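Local coordinates for protein alpha-Amylase (Thermotoga maritima, PDB 2B5D) that is a carbohydrate-active enzyme of glycosyl hydrolase family 57, at residues P256-F267 with R284-T295. Residues are numbered along the deposited sequence; the frame is centred on the assembly and turned at random.
Sequences PRYREFYRDIGF and RINTGIKYHRIT
Asp-264 and Lys-290 meet centrally, and the carboxylate is gripped from several sides. Its OD2 takes the N-H of Gly-288 on the syn lone pair (3.0 Å, 162° at H). Its OD1 receives Thr-287 N from above the carboxylate plane at 2.8 Å and, on the anti lone pair, Gly-266 N, the bond that caps helix 265-268. Lys-290 runs across the Arg-259 guanidinium, also engaged by Tyr-106, CG over the centre of one face, and a bend at chi4 (-92°) carries NZ over the Phe-261 ring, a cation-pi contact 4.3 Å from the centroid. The same NZ forms a long salt bridge with Asp-264 OD2 (3.3 Å). The Arg-263 guanidinium sits tilted over one face of His-292, offset toward the rim, the planes 42° apart, while its NH2 pairs with Asp-268. Arg-259 and Arg-293 form a single beta bridge, with Glu-260 N bonded to His-292 O at 2.8 Å and Ile-294 N to Tyr-258 O at 2.7 Å. Two loop regions of the glycosyl hydrolase family 57 part, either side of helix 271-274, are thus joined; Ile-265 and Thr-287 rest on helix 68-91, and Tyr-291 lies along helix 97-119 while its OH bonds Glu-88 of helix 68-91.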
loop_
_atom_site.group_PDB
_atom_site.type_symbol
_atom_site.label_atom_id
_atom_site.label_comp_id
_atom_site.label_asym_id
_atom_site.label_seq_id
_atom_site.Cartn_x
_atom_site.Cartn_y
_atom_site.Cartn_z
ATOM N N PRO A 256 4.424 -35.919 -10.783
ATOM C CA PRO A 256 3.994 -35.320 -12.051
ATOM C C PRO A 256 2.633 -35.771 -12.589
ATOM O O PRO A 256 2.056 -35.057 -13.406
ATOM C CB PRO A 256 5.142 -35.643 -13.027
ATOM C CG PRO A 256 6.000 -36.637 -12.359
ATOM C CD PRO A 256 5.754 -36.553 -10.878
ATOM N N ARG A 257 2.095 -36.900 -12.130
ATOM C CA ARG A 257 0.768 -37.415 -12.621
ATOM C C ARG A 257 -0.414 -36.800 -11.895
ATOM O O ARG A 257 -1.586 -37.078 -12.216
ATOM C CB ARG A 257 0.649 -38.941 -12.453
ATOM C CG ARG A 257 1.609 -39.776 -13.316
ATOM C CD ARG A 257 1.626 -41.210 -12.822
ATOM N NE ARG A 257 2.493 -41.358 -11.655
ATOM C CZ ARG A 257 2.794 -42.512 -11.065
ATOM N NH1 ARG A 257 3.591 -42.514 -9.999
ATOM N NH2 ARG A 257 2.287 -43.653 -11.526
ATOM N N TYR A 258 -0.113 -36.013 -10.867
ATOM C CA TYR A 258 -1.163 -35.464 -10.028
ATOM C C TYR A 258 -1.651 -34.114 -10.553
ATOM O O TYR A 258 -0.913 -33.379 -11.211
ATOM C CB TYR A 258 -0.710 -35.370 -8.568
ATOM C CG TYR A 258 -0.708 -36.685 -7.792
ATOM C CD1 TYR A 258 0.331 -36.987 -6.935
ATOM C CD2 TYR A 258 -1.743 -37.608 -7.920
ATOM C CE1 TYR A 258 0.352 -38.163 -6.224
ATOM C CE2 TYR A 258 -1.744 -38.795 -7.210
ATOM C CZ TYR A 258 -0.700 -39.069 -6.362
ATOM O OH TYR A 258 -0.677 -40.248 -5.638
ATOM N N ARG A 259 -2.906 -33.802 -10.246
ATOM C CA ARG A 259 -3.554 -32.587 -10.716
ATOM C C ARG A 259 -2.873 -31.339 -10.163
ATOM O O ARG A 259 -2.635 -31.223 -8.945
ATOM C CB ARG A 259 -5.029 -32.663 -10.351
ATOM C CG ARG A 259 -5.963 -31.670 -11.004
ATOM C CD ARG A 259 -6.485 -30.841 -9.879
ATOM N NE ARG A 259 -7.918 -30.714 -9.930
ATOM C CZ ARG A 259 -8.643 -30.166 -8.963
ATOM N NH1 ARG A 259 -9.958 -30.076 -9.084
ATOM N NH2 ARG A 259 -8.053 -29.708 -7.874
ATOM N N GLU A 260 -2.549 -30.423 -11.076
ATOM C CA GLU A 260 -1.902 -29.148 -10.777
ATOM C C GLU A 260 -2.894 -28.167 -10.160
ATOM O O GLU A 260 -3.969 -27.931 -10.712
ATOM C CB GLU A 260 -1.302 -28.575 -12.058
ATOM C CG GLU A 260 -0.759 -27.162 -11.938
ATOM C CD GLU A 260 0.412 -27.068 -10.982
ATOM O OE1 GLU A 260 0.283 -26.363 -9.963
ATOM O OE2 GLU A 260 1.454 -27.714 -11.240
ATOM N N PHE A 261 -2.532 -27.589 -9.016
ATOM C CA PHE A 261 -3.441 -26.718 -8.278
ATOM C C PHE A 261 -3.585 -25.357 -8.959
ATOM O O PHE A 261 -4.697 -24.839 -9.104
ATOM C CB PHE A 261 -2.983 -26.554 -6.826
ATOM C CG PHE A 261 -3.956 -25.788 -5.969
ATOM C CD1 PHE A 261 -5.054 -26.420 -5.407
ATOM C CD2 PHE A 261 -3.773 -24.427 -5.730
ATOM C CE1 PHE A 261 -5.955 -25.712 -4.632
ATOM C CE2 PHE A 261 -4.665 -23.710 -4.959
ATOM C CZ PHE A 261 -5.754 -24.346 -4.404
ATOM N N TYR A 262 -2.454 -24.821 -9.408
ATOM C CA TYR A 262 -2.346 -23.449 -9.898
ATOM C C TYR A 262 -2.526 -23.300 -11.405
ATOM O O TYR A 262 -1.853 -22.469 -12.043
ATOM C CB TYR A 262 -1.004 -22.842 -9.464
ATOM C CG TYR A 262 -0.888 -22.746 -7.976
ATOM C CD1 TYR A 262 -0.006 -23.570 -7.275
ATOM C CD2 TYR A 262 -1.719 -21.874 -7.256
ATOM C CE1 TYR A 262 0.083 -23.499 -5.890
ATOM C CE2 TYR A 262 -1.645 -21.791 -5.873
ATOM C CZ TYR A 262 -0.738 -22.600 -5.190
ATOM O OH TYR A 262 -0.656 -22.512 -3.810
ATOM N N ARG A 263 -3.413 -24.120 -11.962
ATOM C CA ARG A 263 -3.959 -23.910 -13.294
ATOM C C ARG A 263 -5.441 -24.151 -13.243
ATOM O O ARG A 263 -5.910 -25.204 -12.792
ATOM C CB ARG A 263 -3.293 -24.790 -14.347
ATOM C CG ARG A 263 -1.908 -24.300 -14.738
ATOM C CD ARG A 263 -1.988 -23.186 -15.759
ATOM N NE ARG A 263 -1.100 -23.567 -16.839
ATOM C CZ ARG A 263 -1.466 -23.816 -18.085
ATOM N NH1 ARG A 263 -0.541 -24.217 -18.955
ATOM N NH2 ARG A 263 -2.724 -23.658 -18.473
ATOM N N ASP A 264 -6.178 -23.155 -13.706
ATOM C CA ASP A 264 -7.609 -23.117 -13.515
ATOM C C ASP A 264 -8.173 -22.294 -14.659
ATOM O O ASP A 264 -7.521 -21.374 -15.126
ATOM C CB ASP A 264 -7.927 -22.485 -12.143
ATOM C CG ASP A 264 -9.360 -22.699 -11.717
ATOM O OD1 ASP A 264 -10.245 -22.009 -12.258
ATOM O OD2 ASP A 264 -9.606 -23.539 -10.816
ATOM N N ILE A 265 -9.374 -22.637 -15.113
ATOM C CA ILE A 265 -9.971 -21.974 -16.278
ATOM C C ILE A 265 -10.329 -20.508 -16.023
ATOM O O ILE A 265 -10.604 -19.763 -16.962
ATOM C CB ILE A 265 -11.198 -22.728 -16.815
ATOM C CG1 ILE A 265 -12.296 -22.780 -15.749
ATOM C CG2 ILE A 265 -10.766 -24.082 -17.295
ATOM C CD1 ILE A 265 -13.650 -23.142 -16.274
ATOM N N GLY A 266 -10.316 -20.107 -14.754
ATOM C CA GLY A 266 -10.623 -18.744 -14.366
ATOM C C GLY A 266 -9.467 -17.836 -14.700
ATOM O O GLY A 266 -9.608 -16.626 -14.657
ATOM N N PHE A 267 -8.320 -18.426 -15.034
ATOM C CA PHE A 267 -7.129 -17.669 -15.410
ATOM C C PHE A 267 -6.836 -17.840 -16.903
ATOM O O PHE A 267 -6.132 -17.020 -17.511
ATOM C CB PHE A 267 -5.927 -18.115 -14.574
ATOM C CG PHE A 267 -6.027 -17.747 -13.111
ATOM C CD1 PHE A 267 -6.689 -18.581 -12.208
ATOM C CD2 PHE A 267 -5.457 -16.565 -12.633
ATOM C CE1 PHE A 267 -6.777 -18.246 -10.859
ATOM C CE2 PHE A 267 -5.544 -16.219 -11.272
ATOM C CZ PHE A 267 -6.204 -17.068 -10.388
ATOM N N ARG A 284 -9.581 -12.126 -11.872
ATOM C CA ARG A 284 -9.426 -13.572 -12.088
ATOM C C ARG A 284 -9.158 -14.297 -10.771
ATOM O O ARG A 284 -8.279 -13.893 -9.992
ATOM C CB ARG A 284 -8.248 -13.857 -13.036
ATOM C CG ARG A 284 -8.249 -13.106 -14.360
ATOM C CD ARG A 284 -9.123 -13.801 -15.351
ATOM N NE ARG A 284 -8.748 -13.532 -16.736
ATOM C CZ ARG A 284 -9.136 -14.283 -17.761
ATOM N NH1 ARG A 284 -9.891 -15.352 -17.553
ATOM N NH2 ARG A 284 -8.767 -13.975 -18.994
ATOM N N ILE A 285 -9.915 -15.363 -10.530
ATOM C CA ILE A 285 -9.727 -16.227 -9.358
ATOM C C ILE A 285 -9.931 -17.678 -9.783
ATOM O O ILE A 285 -10.312 -17.932 -10.929
ATOM C CB ILE A 285 -10.731 -15.901 -8.215
ATOM C CG1 ILE A 285 -12.177 -16.125 -8.683
ATOM C CG2 ILE A 285 -10.480 -14.493 -7.622
ATOM C CD1 ILE A 285 -13.181 -16.126 -7.566
ATOM N N ASN A 286 -9.684 -18.610 -8.853
ATOM C CA ASN A 286 -9.899 -20.050 -9.076
ATOM C C ASN A 286 -11.379 -20.406 -9.099
ATOM O O ASN A 286 -12.185 -19.839 -8.345
ATOM C CB ASN A 286 -9.151 -20.904 -8.033
ATOM C CG ASN A 286 -7.646 -21.034 -8.328
ATOM O OD1 ASN A 286 -6.840 -21.238 -7.425
ATOM N ND2 ASN A 286 -7.270 -20.921 -9.591
ATOM N N THR A 287 -11.722 -21.339 -9.984
ATOM C CA THR A 287 -13.103 -21.779 -10.187
ATOM C C THR A 287 -13.337 -23.150 -9.562
ATOM O O THR A 287 -14.449 -23.473 -9.130
ATOM C CB THR A 287 -13.468 -21.855 -11.709
ATOM O OG1 THR A 287 -12.603 -22.784 -12.373
ATOM C CG2 THR A 287 -13.329 -20.504 -12.386
ATOM N N GLY A 288 -12.289 -23.969 -9.545
ATOM C CA GLY A 288 -12.417 -25.332 -9.052
ATOM C C GLY A 288 -12.376 -26.359 -10.157
ATOM O O GLY A 288 -12.237 -27.559 -9.910
ATOM N N ILE A 289 -12.514 -25.892 -11.390
ATOM C CA ILE A 289 -12.296 -26.772 -12.522
ATOM C C ILE A 289 -10.958 -26.507 -13.211
ATOM O O ILE A 289 -10.714 -25.431 -13.782
ATOM C CB ILE A 289 -13.555 -26.981 -13.471
ATOM C CG1 ILE A 289 -13.118 -27.313 -14.918
ATOM C CG2 ILE A 289 -14.665 -25.895 -13.314
ATOM C CD1 ILE A 289 -13.109 -26.186 -15.817
ATOM N N LYS A 290 -10.107 -27.530 -13.105
ATOM C CA LYS A 290 -8.680 -27.480 -13.429
ATOM C C LYS A 290 -8.289 -28.697 -14.276
ATOM O O LYS A 290 -8.652 -29.827 -13.941
ATOM C CB LYS A 290 -7.847 -27.503 -12.136
ATOM C CG LYS A 290 -8.362 -26.691 -10.960
ATOM C CD LYS A 290 -7.243 -26.527 -9.967
ATOM C CE LYS A 290 -7.743 -26.232 -8.572
ATOM N NZ LYS A 290 -7.852 -24.781 -8.304
ATOM N N TYR A 291 -7.522 -28.469 -15.339
ATOM C CA TYR A 291 -7.276 -29.493 -16.366
ATOM C C TYR A 291 -5.848 -30.019 -16.512
ATOM O O TYR A 291 -5.608 -30.939 -17.257
ATOM C CB TYR A 291 -7.737 -28.950 -17.728
ATOM C CG TYR A 291 -9.241 -28.704 -17.880
ATOM C CD1 TYR A 291 -9.715 -27.467 -18.254
ATOM C CD2 TYR A 291 -10.168 -29.737 -17.698
ATOM C CE1 TYR A 291 -11.083 -27.243 -18.411
ATOM C CE2 TYR A 291 -11.546 -29.526 -17.867
ATOM C CZ TYR A 291 -11.982 -28.289 -18.227
ATOM O OH TYR A 291 -13.327 -28.067 -18.397
ATOM N N HIS A 292 -4.891 -29.443 -15.802
ATOM C CA HIS A 292 -3.492 -29.841 -15.949
ATOM C C HIS A 292 -2.983 -30.703 -14.800
ATOM O O HIS A 292 -3.525 -30.664 -13.679
ATOM C CB HIS A 292 -2.620 -28.609 -16.155
ATOM C CG HIS A 292 -3.067 -27.752 -17.312
ATOM N ND1 HIS A 292 -4.200 -26.959 -17.263
ATOM C CD2 HIS A 292 -2.549 -27.590 -18.553
ATOM C CE1 HIS A 292 -4.337 -26.324 -18.413
ATOM N NE2 HIS A 292 -3.345 -26.685 -19.209
ATOM N N ARG A 293 -1.994 -31.536 -15.119
ATOM C CA ARG A 293 -1.267 -32.265 -14.106
ATOM C C ARG A 293 0.043 -31.515 -13.815
ATOM O O ARG A 293 0.479 -30.689 -14.618
ATOM C CB ARG A 293 -1.000 -33.709 -14.551
ATOM C CG ARG A 293 -0.308 -33.851 -15.898
ATOM C CD ARG A 293 -0.256 -35.307 -16.341
ATOM N NE ARG A 293 0.641 -35.465 -17.480
ATOM C CZ ARG A 293 1.942 -35.745 -17.404
ATOM N NH1 ARG A 293 2.539 -35.916 -16.230
ATOM N NH2 ARG A 293 2.652 -35.836 -18.517
ATOM N N ILE A 294 0.680 -31.829 -12.692
ATOM C CA ILE A 294 1.912 -31.144 -12.296
ATOM C C ILE A 294 2.994 -31.235 -13.387
ATOM O O ILE A 294 3.759 -30.279 -13.564
ATOM C CB ILE A 294 2.418 -31.624 -10.890
ATOM C CG1 ILE A 294 1.390 -31.281 -9.804
ATOM C CG2 ILE A 294 3.819 -31.047 -10.542
ATOM C CD1 ILE A 294 1.546 -32.053 -8.527
ATOM N N THR A 295 3.082 -32.395 -14.059
ATOM C CA THR A 295 3.901 -32.616 -15.274
ATOM C C THR A 295 5.406 -32.807 -15.048
ATOM O O THR A 295 6.017 -33.733 -15.608
ATOM C CB THR A 295 3.692 -31.473 -16.305
ATOM O OG1 THR A 295 2.303 -31.375 -16.616
ATOM C CG2 THR A 295 4.479 -31.725 -17.589
HETATM O O HOH W 1 -4.902 -27.715 -13.227
#